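Local atomic coordinates of protease (Helicobacter pylori, PDB entry 5EUF), a protein that probably acts as a zinc-dependent M16-family virulence peptidase that cleaves the cytoplasmic domain of human junctional adhesion molecule A, weakening gastric epithelial cell-cell adhesion. Residues I31-L36 against D103-L108; G144-R149 against L312-G317; E250-G255 against E324-E329. All blocks are in the same frame, centred on the assembly; numbering follows the deposited sequence.

Contact 1: I31-L36 against D103-L108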
loop_
_atom_site.group_PDB
_atom_site.type_symbol
_atom_site.label_atom_id
_atom_site.label_comp_id
_atom_site.label_asym_id
_atom_site.label_seq_id
_atom_site.Cartn_x
_atom_site.Cartn_y
_atom_site.Cartn_z
ATOM N N ILE B 31 27.379 -29.148 -14.062
ATOM C CA ILE B 31 25.975 -28.844 -14.327
ATOM C C ILE B 31 25.392 -27.943 -13.245
ATOM O O ILE B 31 26.015 -27.713 -12.209
ATOM C CB ILE B 31 25.098 -30.114 -14.405
ATOM C CG1 ILE B 31 24.983 -30.765 -13.025
ATOM C CG2 ILE B 31 25.630 -31.090 -15.446
ATOM C CD1 ILE B 31 23.997 -31.901 -12.972
ATOM N N GLU B 32 24.189 -27.438 -13.494
ATOM C CA GLU B 32 23.439 -26.721 -12.470
ATOM C C GLU B 32 21.992 -27.196 -12.441
ATOM O O GLU B 32 21.327 -27.259 -13.477
ATOM C CB GLU B 32 23.493 -25.210 -12.697
ATOM C CG GLU B 32 22.720 -24.431 -11.641
ATOM C CD GLU B 32 22.916 -22.934 -11.743
ATOM O OE1 GLU B 32 21.906 -22.200 -11.736
ATOM O OE2 GLU B 32 24.079 -22.488 -11.815
ATOM N N VAL B 33 21.511 -27.531 -11.247
ATOM C CA VAL B 33 20.148 -28.023 -11.080
ATOM C C VAL B 33 19.248 -26.938 -10.503
ATOM O O VAL B 33 19.371 -26.585 -9.334
ATOM C CB VAL B 33 20.106 -29.258 -10.161
ATOM C CG1 VAL B 33 18.705 -29.833 -10.119
ATOM C CG2 VAL B 33 21.098 -30.303 -10.638
ATOM N N ASP B 34 18.338 -26.421 -11.323
ATOM C CA ASP B 34 17.463 -25.329 -10.904
ATOM C C ASP B 34 16.038 -25.774 -10.599
ATOM O O ASP B 34 15.464 -26.604 -11.306
ATOM C CB ASP B 34 17.419 -24.239 -11.977
ATOM C CG ASP B 34 18.646 -23.362 -11.966
ATOM O OD1 ASP B 34 19.699 -23.810 -12.462
ATOM O OD2 ASP B 34 18.553 -22.221 -11.467
ATOM N N VAL B 35 15.477 -25.207 -9.537
ATOM C CA VAL B 35 14.051 -25.311 -9.265
ATOM C C VAL B 35 13.464 -23.911 -9.168
ATOM O O VAL B 35 13.782 -23.160 -8.249
ATOM C CB VAL B 35 13.759 -26.081 -7.970
ATOM C CG1 VAL B 35 12.283 -25.980 -7.620
ATOM C CG2 VAL B 35 14.173 -27.533 -8.115
ATOM N N LEU B 36 12.617 -23.561 -10.128
ATOM C CA LEU B 36 12.016 -22.237 -10.164
ATOM C C LEU B 36 10.562 -22.275 -9.709
ATOM O O LEU B 36 9.772 -23.085 -10.193
ATOM C CB LEU B 36 12.091 -21.651 -11.570
ATOM C CG LEU B 36 13.398 -21.822 -12.337
ATOM C CD1 LEU B 36 13.247 -21.251 -13.737
ATOM C CD2 LEU B 36 14.540 -21.151 -11.599
ATOM N N ASP B 103 21.347 -36.871 -9.769
ATOM C CA ASP B 103 20.300 -37.697 -9.181
ATOM C C ASP B 103 20.013 -37.308 -7.735
ATOM O O ASP B 103 18.856 -37.147 -7.347
ATOM C CB ASP B 103 20.681 -39.175 -9.257
ATOM C CG ASP B 103 19.530 -40.089 -8.892
ATOM O OD1 ASP B 103 18.692 -40.364 -9.776
ATOM O OD2 ASP B 103 19.459 -40.533 -7.726
ATOM N N LYS B 104 21.066 -37.155 -6.940
ATOM C CA LYS B 104 20.904 -36.787 -5.539
ATOM C C LYS B 104 20.351 -35.372 -5.402
ATOM O O LYS B 104 19.573 -35.089 -4.491
ATOM C CB LYS B 104 22.233 -36.904 -4.794
ATOM C CG LYS B 104 22.114 -36.745 -3.288
ATOM C CD LYS B 104 21.239 -37.834 -2.688
ATOM C CE LYS B 104 21.150 -37.701 -1.174
ATOM N NZ LYS B 104 20.252 -38.729 -0.570
ATOM N N SER B 105 20.752 -34.489 -6.313
ATOM C CA SER B 105 20.286 -33.105 -6.295
ATOM C C SER B 105 18.788 -33.023 -6.565
ATOM O O SER B 105 18.070 -32.263 -5.914
ATOM C CB SER B 105 21.050 -32.266 -7.321
ATOM O OG SER B 105 22.425 -32.202 -6.991
ATOM N N LEU B 106 18.322 -33.812 -7.526
ATOM C CA LEU B 106 16.901 -33.879 -7.841
ATOM C C LEU B 106 16.111 -34.467 -6.677
ATOM O O LEU B 106 14.982 -34.053 -6.412
ATOM C CB LEU B 106 16.673 -34.704 -9.108
ATOM C CG LEU B 106 17.091 -34.006 -10.403
ATOM C CD1 LEU B 106 16.776 -34.862 -11.615
ATOM C CD2 LEU B 106 16.404 -32.656 -10.505
ATOM N N GLU B 107 16.711 -35.430 -5.985
ATOM C CA GLU B 107 16.091 -36.044 -4.817
ATOM C C GLU B 107 15.884 -35.017 -3.712
ATOM O O GLU B 107 14.806 -34.931 -3.123
ATOM C CB GLU B 107 16.946 -37.205 -4.304
ATOM C CG GLU B 107 16.447 -37.827 -3.009
ATOM C CD GLU B 107 17.298 -39.002 -2.557
ATOM O OE1 GLU B 107 18.312 -39.303 -3.222
ATOM O OE2 GLU B 107 16.951 -39.626 -1.533
ATOM N N LEU B 108 16.928 -34.238 -3.446
ATOM C CA LEU B 108 16.889 -33.212 -2.411
ATOM C C LEU B 108 15.838 -32.140 -2.694
ATOM O O LEU B 108 15.191 -31.636 -1.776
ATOM C CB LEU B 108 18.260 -32.556 -2.266
ATOM C CG LEU B 108 19.404 -33.411 -1.731
ATOM C CD1 LEU B 108 20.631 -32.546 -1.535
ATOM C CD2 LEU B 108 19.001 -34.083 -0.433
#
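Val33 meets Ser105 and Leu106 through aliphatic carbon alone; no ring, amide or carboxylate takes part in the touch. The flat groups of this strand belong to its other side: Asp34 points away from helix 102-113, and the carboxylates of Glu32 and Asp34 both form salt bridges with the guanidinium of Arg92. The setting is the alpha/beta fold of an M16 peptidase domain, in which helix 102-113, following strand 91-98 in the chain, lies against a mixed sheet. Strand 30-37 is an inner strand of that sheet, with Val33 bonded through its backbone to Ile95 on one neighbour and Glu32 to Val197 on the other.

On the helix side Val33 spreads its two methyls over two successive helical residues. With CG1 anti to the backbone N (chi1 -174°), that methyl faces Leu106, whose CD2 lies 3.7 Å from Val33 CG1; the two side chains cross at about a right angle. Leu106 starts out across the line to the strand rather than along it, and only the end of its side chain closes the distance. The second methyl, CG2, takes Ser105. Leu102 and Phe109 of the same helix also touch Val33, so the residues that meet it span about two turns.

A polar residue can sit in this buried interface because its hydroxyl has been turned back into the helix. Ser105 OG is hydrogen-bonded to the carbonyl oxygen of Asn101, one turn earlier, and the carbon beneath it, Ser105 CB, packs 3.9 Å from Val33 CG2.

Contact 2: G144-R149 against L312-G317; sequences GMLYFR and LFIAGG
Two apolar touches make up the first shell here, Leu146 on Ile314 and Tyr147 on Leu312. The CD2 methyl of Leu146 lies 4.0 Å from Ile314 CG2, the two side chains running past each other in opposite directions. A chi1 of 179° sets Leu146 CG opposite its own backbone N, and on the strand Ile314 CG2, the branch that touches, is likewise anti to its amide nitrogen. Next to them, Tyr147 CE1 comes 4.3 Å from Leu312 CD2, the methyl approaching the ring obliquely.

Farther out, a second shell surrounds these groups. Phe151 packs edge-to-face with the Tyr147 ring, while Phe88, Thr163 and Met303 from surrounding loops also touch it. Ile143 reaches Ile314 and Phe150 reaches Leu312, so helix 142-154 presents a run of side chains to strand 309-317. That strand is held in its sheet by backbone bonds such as Ile314 with Phe299.

The helix belongs to the peptidase-family half of the chain, whose zinc is bound by His53 and Glu133; the Tyr147 side chain is about 12 Å from a zinc ion. The strand belongs to the half resembling the inactive M16 domain. With no hydrogen bond or salt bridge across the two segments, their direct contact rests on shape and the exclusion of water from hydrocarbon.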
loop_
_atom_site.group_PDB
_atom_site.type_symbol
_atom_site.label_atom_id
_atom_site.label_comp_id
_atom_site.label_asym_id
_atom_site.label_seq_id
_atom_site.Cartn_x
_atom_site.Cartn_y
_atom_site.Cartn_z
ATOM N N GLY B 144 19.704 0.212 1.111
ATOM C CA GLY B 144 18.559 -0.633 1.400
ATOM C C GLY B 144 17.297 0.165 1.675
ATOM O O GLY B 144 16.240 -0.120 1.110
HETATM N N MSE B 145 17.409 1.164 2.547
HETATM C CA MSE B 145 16.286 2.040 2.869
HETATM C C MSE B 145 15.833 2.815 1.640
HETATM O O MSE B 145 14.636 2.973 1.402
HETATM C CB MSE B 145 16.661 3.014 3.986
HETATM C CG MSE B 145 15.506 3.866 4.488
HETATM SE SE MSE B 145 14.153 2.814 5.416
HETATM C CE MSE B 145 13.029 4.269 6.076
ATOM N N LEU B 146 16.803 3.299 0.869
ATOM C CA LEU B 146 16.527 4.038 -0.358
ATOM C C LEU B 146 15.774 3.170 -1.359
ATOM O O LEU B 146 14.838 3.627 -2.015
ATOM C CB LEU B 146 17.830 4.545 -0.979
ATOM C CG LEU B 146 17.716 5.314 -2.294
ATOM C CD1 LEU B 146 16.933 6.597 -2.089
ATOM C CD2 LEU B 146 19.094 5.610 -2.864
ATOM N N TYR B 147 16.195 1.915 -1.461
ATOM C CA TYR B 147 15.577 0.937 -2.352
ATOM C C TYR B 147 14.120 0.689 -1.962
ATOM O O TYR B 147 13.227 0.666 -2.812
ATOM C CB TYR B 147 16.378 -0.368 -2.311
ATOM C CG TYR B 147 16.084 -1.360 -3.415
ATOM C CD1 TYR B 147 16.505 -1.124 -4.718
ATOM C CD2 TYR B 147 15.425 -2.554 -3.144
ATOM C CE1 TYR B 147 16.249 -2.039 -5.727
ATOM C CE2 TYR B 147 15.167 -3.474 -4.144
ATOM C CZ TYR B 147 15.582 -3.212 -5.433
ATOM O OH TYR B 147 15.329 -4.126 -6.428
ATOM N N PHE B 148 13.887 0.523 -0.663
ATOM C CA PHE B 148 12.554 0.237 -0.146
ATOM C C PHE B 148 11.632 1.446 -0.266
ATOM O O PHE B 148 10.526 1.343 -0.799
ATOM C CB PHE B 148 12.642 -0.214 1.310
ATOM C CG PHE B 148 11.388 -0.860 1.826
ATOM C CD1 PHE B 148 11.136 -2.201 1.586
ATOM C CD2 PHE B 148 10.470 -0.132 2.564
ATOM C CE1 PHE B 148 9.986 -2.803 2.065
ATOM C CE2 PHE B 148 9.320 -0.727 3.047
ATOM C CZ PHE B 148 9.078 -2.064 2.799
ATOM N N ARG B 149 12.094 2.593 0.226
ATOM C CA ARG B 149 11.295 3.815 0.207
ATOM C C ARG B 149 10.980 4.276 -1.216
ATOM O O ARG B 149 9.992 4.979 -1.438
ATOM C CB ARG B 149 12.008 4.936 0.971
ATOM C CG ARG B 149 12.133 4.703 2.473
ATOM C CD ARG B 149 10.785 4.755 3.186
ATOM N NE ARG B 149 10.167 6.079 3.126
ATOM C CZ ARG B 149 9.167 6.403 2.309
ATOM N NH1 ARG B 149 8.663 5.500 1.481
ATOM N NH2 ARG B 149 8.668 7.632 2.323
ATOM N N LEU B 312 15.774 2.470 -13.242
ATOM C CA LEU B 312 16.206 3.061 -11.980
ATOM C C LEU B 312 17.600 3.692 -12.019
ATOM O O LEU B 312 18.572 3.045 -12.401
ATOM C CB LEU B 312 16.157 1.995 -10.886
ATOM C CG LEU B 312 16.346 2.466 -9.448
ATOM C CD1 LEU B 312 15.314 3.522 -9.096
ATOM C CD2 LEU B 312 16.251 1.287 -8.498
ATOM N N PHE B 313 17.681 4.959 -11.616
ATOM C CA PHE B 313 18.960 5.648 -11.438
ATOM C C PHE B 313 19.276 5.820 -9.955
ATOM O O PHE B 313 18.467 6.370 -9.206
ATOM C CB PHE B 313 18.946 7.023 -12.109
ATOM C CG PHE B 313 18.839 6.975 -13.604
ATOM C CD1 PHE B 313 19.979 6.945 -14.391
ATOM C CD2 PHE B 313 17.599 6.980 -14.222
ATOM C CE1 PHE B 313 19.884 6.907 -15.768
ATOM C CE2 PHE B 313 17.498 6.944 -15.599
ATOM C CZ PHE B 313 18.640 6.907 -16.372
ATOM N N ILE B 314 20.448 5.361 -9.532
ATOM C CA ILE B 314 20.858 5.506 -8.136
ATOM C C ILE B 314 22.248 6.129 -8.025
ATOM O O ILE B 314 23.188 5.691 -8.690
ATOM C CB ILE B 314 20.849 4.153 -7.400
ATOM C CG1 ILE B 314 19.452 3.530 -7.446
ATOM C CG2 ILE B 314 21.306 4.328 -5.961
ATOM C CD1 ILE B 314 19.339 2.225 -6.698
ATOM N N ALA B 315 22.376 7.149 -7.184
ATOM C CA ALA B 315 23.651 7.836 -7.013
ATOM C C ALA B 315 23.886 8.260 -5.564
ATOM O O ALA B 315 22.995 8.797 -4.907
ATOM C CB ALA B 315 23.723 9.041 -7.931
ATOM N N GLY B 316 25.095 8.007 -5.074
ATOM C CA GLY B 316 25.483 8.403 -3.732
ATOM C C GLY B 316 26.606 9.418 -3.774
ATOM O O GLY B 316 27.713 9.120 -4.227
ATOM N N GLY B 317 26.322 10.623 -3.292
ATOM C CA GLY B 317 27.245 11.732 -3.436
ATOM C C GLY B 317 28.465 11.688 -2.539
ATOM O O GLY B 317 28.485 10.996 -1.519
#

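Contact 3: E250-G255 against E324-E329; sequences EWVALG and EALQKE
Strand and helix come closest at Val252 and Leu326, whose CA atoms are 7.1 Å apart and whose side chains meet directly. Residues 251-255 form the start of a central strand in the five-stranded mixed sheet of the second M16-type alpha/beta domain, and 324-329 is an early part of helix 323-338, packed on one face of that sheet. Helix 142-154 takes the other face, where Trp251 and Ala253 reach it. Backbone bonds hold the strand on both edges, Val252 pairing with Ala315 and Ala253 with Val415.

Leu326 carries most of the apolar contact from the helix. Its CB sits 3.7 Å from Val252 CG1, and its CD1 is 3.8 Å from that same Val252 methyl, so one branch of the valine lies against both the root and the tip of the leucine. The valine places CG1 between its backbone N and carbonyl carbon (chi1 61°), and its other branch, CG2, looks toward Gln327, with Gln327 CB 4.5 Å away. Leu254, next on this face, stands a little farther off, near Gln327, which itself touches Phe416 of the adjoining strand. Outside the two segments, Leu326 also packs on Leu294 and Ala295.

At the N-terminal end of the helix segment the contact turns polar. Two carboxylates come near each other there, and each has a partner that probably offsets the repulsion: Glu324 OE2 forms a salt bridge with Lys418, and Glu250 OE1 accepts a hydrogen bond from the backbone N of Ala323. Glu250 OE1 and Glu324 OE1 remain 4.2 Å apart, and Leu326 CD1 lies 3.9 Å from Glu250 O.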
loop_
_atom_site.group_PDB
_atom_site.type_symbol
_atom_site.label_atom_id
_atom_site.label_comp_id
_atom_site.label_asym_id
_atom_site.label_seq_id
_atom_site.Cartn_x
_atom_site.Cartn_y
_atom_site.Cartn_z
ATOM N N GLU B 250 24.702 11.931 1.145
ATOM C CA GLU B 250 23.366 12.046 0.571
ATOM C C GLU B 250 23.214 11.181 -0.679
ATOM O O GLU B 250 24.062 11.198 -1.570
ATOM C CB GLU B 250 23.036 13.507 0.254
ATOM C CG GLU B 250 22.865 14.377 1.495
ATOM C CD GLU B 250 22.139 15.683 1.213
ATOM O OE1 GLU B 250 21.577 15.834 0.109
ATOM O OE2 GLU B 250 22.128 16.559 2.103
ATOM N N TRP B 251 22.123 10.423 -0.727
ATOM C CA TRP B 251 21.838 9.530 -1.845
ATOM C C TRP B 251 20.605 9.985 -2.621
ATOM O O TRP B 251 19.798 10.766 -2.116
ATOM C CB TRP B 251 21.637 8.100 -1.342
ATOM C CG TRP B 251 22.863 7.504 -0.728
ATOM C CD1 TRP B 251 23.399 7.804 0.490
ATOM C CD2 TRP B 251 23.702 6.495 -1.299
ATOM N NE1 TRP B 251 24.525 7.048 0.710
ATOM C CE2 TRP B 251 24.731 6.236 -0.374
ATOM C CE3 TRP B 251 23.681 5.785 -2.503
ATOM C CZ2 TRP B 251 25.732 5.300 -0.616
ATOM C CZ3 TRP B 251 24.676 4.858 -2.742
ATOM C CH2 TRP B 251 25.687 4.622 -1.803
ATOM N N VAL B 252 20.462 9.495 -3.848
ATOM C CA VAL B 252 19.302 9.826 -4.668
ATOM C C VAL B 252 18.837 8.622 -5.485
ATOM O O VAL B 252 19.645 7.831 -5.970
ATOM C CB VAL B 252 19.599 11.008 -5.622
ATOM C CG1 VAL B 252 20.723 10.657 -6.579
ATOM C CG2 VAL B 252 18.345 11.421 -6.389
ATOM N N ALA B 253 17.524 8.474 -5.609
ATOM C CA ALA B 253 16.952 7.459 -6.477
ATOM C C ALA B 253 15.980 8.108 -7.451
ATOM O O ALA B 253 14.973 8.677 -7.043
ATOM C CB ALA B 253 16.257 6.385 -5.662
ATOM N N LEU B 254 16.298 8.034 -8.739
ATOM C CA LEU B 254 15.427 8.580 -9.773
ATOM C C LEU B 254 14.961 7.463 -10.694
ATOM O O LEU B 254 15.756 6.886 -11.433
ATOM C CB LEU B 254 16.144 9.672 -10.573
ATOM C CG LEU B 254 15.410 10.221 -11.803
ATOM C CD1 LEU B 254 14.046 10.788 -11.433
ATOM C CD2 LEU B 254 16.250 11.271 -12.513
ATOM N N GLY B 255 13.671 7.158 -10.644
ATOM C CA GLY B 255 13.126 6.071 -11.431
ATOM C C GLY B 255 12.020 6.507 -12.365
ATOM O O GLY B 255 11.212 7.375 -12.034
ATOM N N GLU B 324 20.157 16.982 -4.260
ATOM C CA GLU B 324 19.532 17.729 -5.347
ATOM C C GLU B 324 20.532 18.021 -6.457
ATOM O O GLU B 324 20.163 18.108 -7.629
ATOM C CB GLU B 324 18.928 19.039 -4.834
ATOM C CG GLU B 324 17.817 18.866 -3.812
ATOM C CD GLU B 324 18.342 18.718 -2.398
ATOM O OE1 GLU B 324 19.575 18.766 -2.213
ATOM O OE2 GLU B 324 17.520 18.558 -1.472
ATOM N N ALA B 325 21.799 18.173 -6.081
ATOM C CA ALA B 325 22.861 18.423 -7.050
ATOM C C ALA B 325 23.062 17.206 -7.948
ATOM O O ALA B 325 23.395 17.340 -9.125
ATOM C CB ALA B 325 24.158 18.784 -6.341
ATOM N N LEU B 326 22.853 16.021 -7.381
ATOM C CA LEU B 326 22.951 14.780 -8.139
ATOM C C LEU B 326 21.803 14.658 -9.130
ATOM O O LEU B 326 21.996 14.219 -10.263
ATOM C CB LEU B 326 22.960 13.573 -7.201
ATOM C CG LEU B 326 24.165 13.443 -6.271
ATOM C CD1 LEU B 326 24.023 12.215 -5.386
ATOM C CD2 LEU B 326 25.451 13.381 -7.077
ATOM N N GLN B 327 20.608 15.046 -8.695
ATOM C CA GLN B 327 19.430 14.983 -9.550
ATOM C C GLN B 327 19.549 15.957 -10.715
ATOM O O GLN B 327 19.193 15.632 -11.848
ATOM C CB GLN B 327 18.161 15.283 -8.756
ATOM C CG GLN B 327 16.894 15.094 -9.571
ATOM C CD GLN B 327 15.728 15.897 -9.042
ATOM O OE1 GLN B 327 15.888 16.732 -8.152
ATOM N NE2 GLN B 327 14.544 15.651 -9.592
ATOM N N LYS B 328 20.052 17.154 -10.430
ATOM C CA LYS B 328 20.215 18.180 -11.451
ATOM C C LYS B 328 21.122 17.703 -12.580
ATOM O O LYS B 328 20.954 18.102 -13.732
ATOM C CB LYS B 328 20.776 19.463 -10.833
ATOM N N GLU B 329 22.075 16.836 -12.243
ATOM C CA GLU B 329 23.058 16.361 -13.211
ATOM C C GLU B 329 22.550 15.191 -14.048
ATOM O O GLU B 329 22.700 15.191 -15.269
ATOM C CB GLU B 329 24.352 15.961 -12.500
ATOM C CG GLU B 329 25.074 17.112 -11.815
ATOM C CD GLU B 329 25.538 18.183 -12.788
ATOM O OE1 GLU B 329 25.871 17.841 -13.943
ATOM O OE2 GLU B 329 25.567 19.369 -12.396
#

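Following the chain from the N terminus, contact 1 closes first: residues 103-108 return to strand 30-37 after 66 intervening residues, wholly within the first alpha/beta domain. Contact 2 opens at 144-149 only after that, so contact 1 stands in series with the others, its centre 35 Å from that of contact 2. Before contact 2 closes at 312-317, contact 3 has opened at 250-255, and it closes later at 324-329; these two loops cross. They share a sheet, in which strands 251-258 and 309-317 are neighbours. Contact 2 ties the two halves of the protein together, whereas contact 3 fastens a helix within the second.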